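Local coordinates for avidin (Gallus gallus, PDB 5LUR), which binds progesterone, as an engineered form of the biotin-binding egg-white protein, in the ligand pocket of its beta-barrel, at the progesterone site. Coordinates in Å, arbitrary orientation; residue numbers count along the deposited sequence, not the author numbering. Chains: chain A/B, Avidin.

The progesterone site. Residues chain A 18, 20, 37, 39-41, 74, 76, 81, 83, 101, 122; chain B 114. With STR (progesterone), chain C.
Progesterone lies in the mouth of the avidin beta-barrel, acetyl end inward and A ring outward. The protein hides 422 of its 496 Å² of surface. The methyl-bearing beta face looks into the barrel. The CE1 corner of the engineered A:His20 lies 3.6 Å from progesterone C18, which stands off the ring plane. A:His20 ND1 is hydrogen-bonded to A:Tyr37 OH at 2.9 Å (147° at H), in the plane of the tyrosine ring, which should limit rotation of the imidazole. A:Trp74 forms one side wall. One face of its indole lies against the steroid, with C7 above the plane toward the rim, CZ2 near C8 and CZ3 near C19. Its N-H makes a nearly straight in-plane bond to A:Thr81 OG1 (163° at H), which holds the indole against the B ring. The opposite, alpha face is lidded by B:Trp114 from the neighbouring subunit. Steroid C12 sits over its six-membered ring, a CH-pi contact. A:Trp101 closes the inner end, with C16 over its six-membered ring. The acetyl oxygen O20 is turned in among A:Phe83, A:Trp101 and A:Asn122. The N-H directions of A:Trp101 and A:Asn122, as placed, miss it, so no polar grip can be claimed there. A:Met18, engineered and poorly ordered, borders acetyl C21. At the mouth, the A:Phe76 ring turns its edge to C5, with CE1 near C4 and CZ 3.5 Å from the methyl C19 of progesterone. Engineered A:Ala39 brings CB near C19. The backbone O of engineered, poorly ordered A:Thr40 nears C1. Poorly ordered A:Val41 flanks C3 and packs on one face of A:Phe76. The A-ring end, with the ketone O3, appears to be the open edge. The site is the barrel pocket where avidins hold biotin, here apparently holding a steroid mainly by shape and apolar packing.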
# COMPACT_ATOMS: atom_id res chain seq x y z
N MET A 18 -15.86 0.18 -12.93
CA MET A 18 -16.84 -0.67 -12.27
C MET A 18 -18.24 -0.07 -12.19
O MET A 18 -19.08 -0.61 -11.49
CB MET A 18 -16.38 -0.95 -10.85
CG MET A 18 -14.92 -1.32 -10.76
SD MET A 18 -14.55 -1.96 -9.12
CE MET A 18 -12.81 -2.36 -9.35
N HIS A 20 -19.32 2.59 -10.67
CA HIS A 20 -19.62 3.38 -9.51
C HIS A 20 -19.89 4.77 -10.02
O HIS A 20 -19.46 5.12 -11.12
CB HIS A 20 -18.46 3.40 -8.56
CG HIS A 20 -18.13 2.06 -8.00
ND1 HIS A 20 -16.94 1.79 -7.36
CD2 HIS A 20 -18.83 0.90 -8.01
CE1 HIS A 20 -16.93 0.52 -6.99
NE2 HIS A 20 -18.07 -0.04 -7.36
N TYR A 37 -20.90 8.44 -2.67
CA TYR A 37 -20.41 7.31 -3.43
C TYR A 37 -21.52 6.26 -3.60
O TYR A 37 -21.96 5.62 -2.63
CB TYR A 37 -19.21 6.71 -2.73
CG TYR A 37 -18.25 6.00 -3.65
CD1 TYR A 37 -18.56 4.76 -4.20
CD2 TYR A 37 -17.00 6.55 -3.94
CE1 TYR A 37 -17.67 4.11 -5.03
CE2 TYR A 37 -16.10 5.90 -4.76
CZ TYR A 37 -16.43 4.69 -5.31
OH TYR A 37 -15.53 4.05 -6.13
N ALA A 39 -22.66 2.71 -5.26
CA ALA A 39 -22.09 1.48 -5.83
C ALA A 39 -22.99 0.25 -5.72
O ALA A 39 -23.70 0.08 -4.73
CB ALA A 39 -20.74 1.17 -5.20
N THR A 40 -22.94 -0.59 -6.76
CA THR A 40 -23.61 -1.90 -6.74
C THR A 40 -22.99 -2.77 -5.63
O THR A 40 -21.77 -2.77 -5.45
CB THR A 40 -23.57 -2.63 -8.13
OG1 THR A 40 -22.28 -2.49 -8.74
CG2 THR A 40 -24.64 -2.06 -9.08
N VAL A 41 -23.82 -3.49 -4.88
CA VAL A 41 -23.42 -4.07 -3.60
C VAL A 41 -23.87 -5.52 -3.46
O VAL A 41 -23.82 -6.29 -4.42
CB VAL A 41 -23.96 -3.19 -2.44
CG1 VAL A 41 -25.44 -3.45 -2.19
CG2 VAL A 41 -23.14 -3.39 -1.18
N TRP A 74 -18.99 4.04 4.67
CA TRP A 74 -19.99 3.11 4.10
C TRP A 74 -21.22 2.90 4.98
O TRP A 74 -21.06 2.54 6.15
CB TRP A 74 -19.36 1.74 3.83
CG TRP A 74 -18.20 1.85 2.95
CD1 TRP A 74 -16.90 1.72 3.30
CD2 TRP A 74 -18.23 2.17 1.56
NE1 TRP A 74 -16.09 1.93 2.19
CE2 TRP A 74 -16.89 2.21 1.11
CE3 TRP A 74 -19.25 2.46 0.65
CZ2 TRP A 74 -16.55 2.51 -0.21
CZ3 TRP A 74 -18.91 2.75 -0.67
CH2 TRP A 74 -17.57 2.76 -1.08
N PHE A 76 -23.61 0.54 4.64
CA PHE A 76 -24.07 -0.86 4.71
C PHE A 76 -23.03 -1.76 5.37
O PHE A 76 -23.18 -2.97 5.35
CB PHE A 76 -24.37 -1.35 3.30
CG PHE A 76 -23.26 -1.10 2.34
CD1 PHE A 76 -22.17 -1.95 2.29
CD2 PHE A 76 -23.26 0.05 1.55
CE1 PHE A 76 -21.12 -1.70 1.44
CE2 PHE A 76 -22.20 0.31 0.68
CZ PHE A 76 -21.14 -0.57 0.63
N THR A 81 -13.14 3.39 3.93
CA THR A 81 -12.17 3.43 2.84
C THR A 81 -11.69 4.84 2.69
O THR A 81 -12.51 5.73 2.71
CB THR A 81 -12.79 2.93 1.50
OG1 THR A 81 -13.04 1.53 1.58
CG2 THR A 81 -11.87 3.21 0.32
N PHE A 83 -9.48 7.39 -0.01
CA PHE A 83 -8.89 7.57 -1.35
C PHE A 83 -7.96 8.77 -1.36
O PHE A 83 -8.27 9.79 -0.75
CB PHE A 83 -9.97 7.87 -2.39
CG PHE A 83 -10.82 6.69 -2.76
CD1 PHE A 83 -11.88 6.29 -1.95
CD2 PHE A 83 -10.60 6.02 -3.97
CE1 PHE A 83 -12.71 5.21 -2.32
CE2 PHE A 83 -11.41 4.96 -4.35
CZ PHE A 83 -12.46 4.54 -3.52
N TRP A 101 -6.28 3.73 -2.92
CA TRP A 101 -7.11 3.67 -1.75
C TRP A 101 -6.68 2.63 -0.74
O TRP A 101 -5.97 1.69 -1.06
CB TRP A 101 -8.55 3.41 -2.18
CG TRP A 101 -8.79 2.20 -3.07
CD1 TRP A 101 -9.01 2.22 -4.41
CD2 TRP A 101 -8.89 0.82 -2.67
NE1 TRP A 101 -9.21 0.96 -4.89
CE2 TRP A 101 -9.16 0.07 -3.84
CE3 TRP A 101 -8.76 0.14 -1.45
CZ2 TRP A 101 -9.31 -1.34 -3.83
CZ3 TRP A 101 -8.89 -1.24 -1.44
CH2 TRP A 101 -9.16 -1.97 -2.63
N ASN A 122 -7.95 3.23 -8.38
CA ASN A 122 -9.11 3.53 -9.19
C ASN A 122 -8.85 4.72 -10.04
O ASN A 122 -8.25 5.68 -9.58
CB ASN A 122 -10.31 3.84 -8.31
CG ASN A 122 -11.42 2.85 -8.47
OD1 ASN A 122 -11.68 2.37 -9.58
ND2 ASN A 122 -12.11 2.54 -7.39
N TRP B 114 -9.80 -6.63 -7.09
CA TRP B 114 -9.72 -5.45 -6.21
C TRP B 114 -9.67 -5.79 -4.71
O TRP B 114 -9.07 -5.04 -3.92
CB TRP B 114 -10.88 -4.47 -6.51
CG TRP B 114 -12.19 -5.01 -6.12
CD1 TRP B 114 -13.00 -5.76 -6.88
CD2 TRP B 114 -12.82 -4.87 -4.86
NE1 TRP B 114 -14.12 -6.12 -6.17
CE2 TRP B 114 -14.03 -5.58 -4.92
CE3 TRP B 114 -12.47 -4.25 -3.66
CZ2 TRP B 114 -14.88 -5.68 -3.85
CZ3 TRP B 114 -13.32 -4.35 -2.59
CH2 TRP B 114 -14.51 -5.08 -2.69
C1 STR C . -19.16 -3.01 -3.05
C2 STR C . -19.41 -4.47 -2.69
C3 STR C . -19.44 -4.72 -1.20
O3 STR C . -19.99 -5.73 -0.79
C4 STR C . -18.82 -3.79 -0.23
C5 STR C . -18.24 -2.63 -0.62
C6 STR C . -17.49 -1.83 0.44
C7 STR C . -16.11 -1.38 -0.07
C8 STR C . -16.01 -0.96 -1.57
C9 STR C . -16.77 -1.99 -2.49
C10 STR C . -18.27 -2.13 -2.09
C11 STR C . -16.51 -1.76 -4.02
C12 STR C . -15.05 -1.47 -4.41
C13 STR C . -14.43 -0.36 -3.55
C14 STR C . -14.55 -0.73 -2.07
C15 STR C . -13.62 0.26 -1.38
C16 STR C . -12.51 0.49 -2.40
C17 STR C . -12.91 -0.26 -3.69
C18 STR C . -15.08 1.01 -3.89
C19 STR C . -18.96 -0.73 -2.13
C20 STR C . -12.45 0.30 -5.05
O20 STR C . -12.14 1.48 -5.19
C21 STR C . -12.40 -0.62 -6.26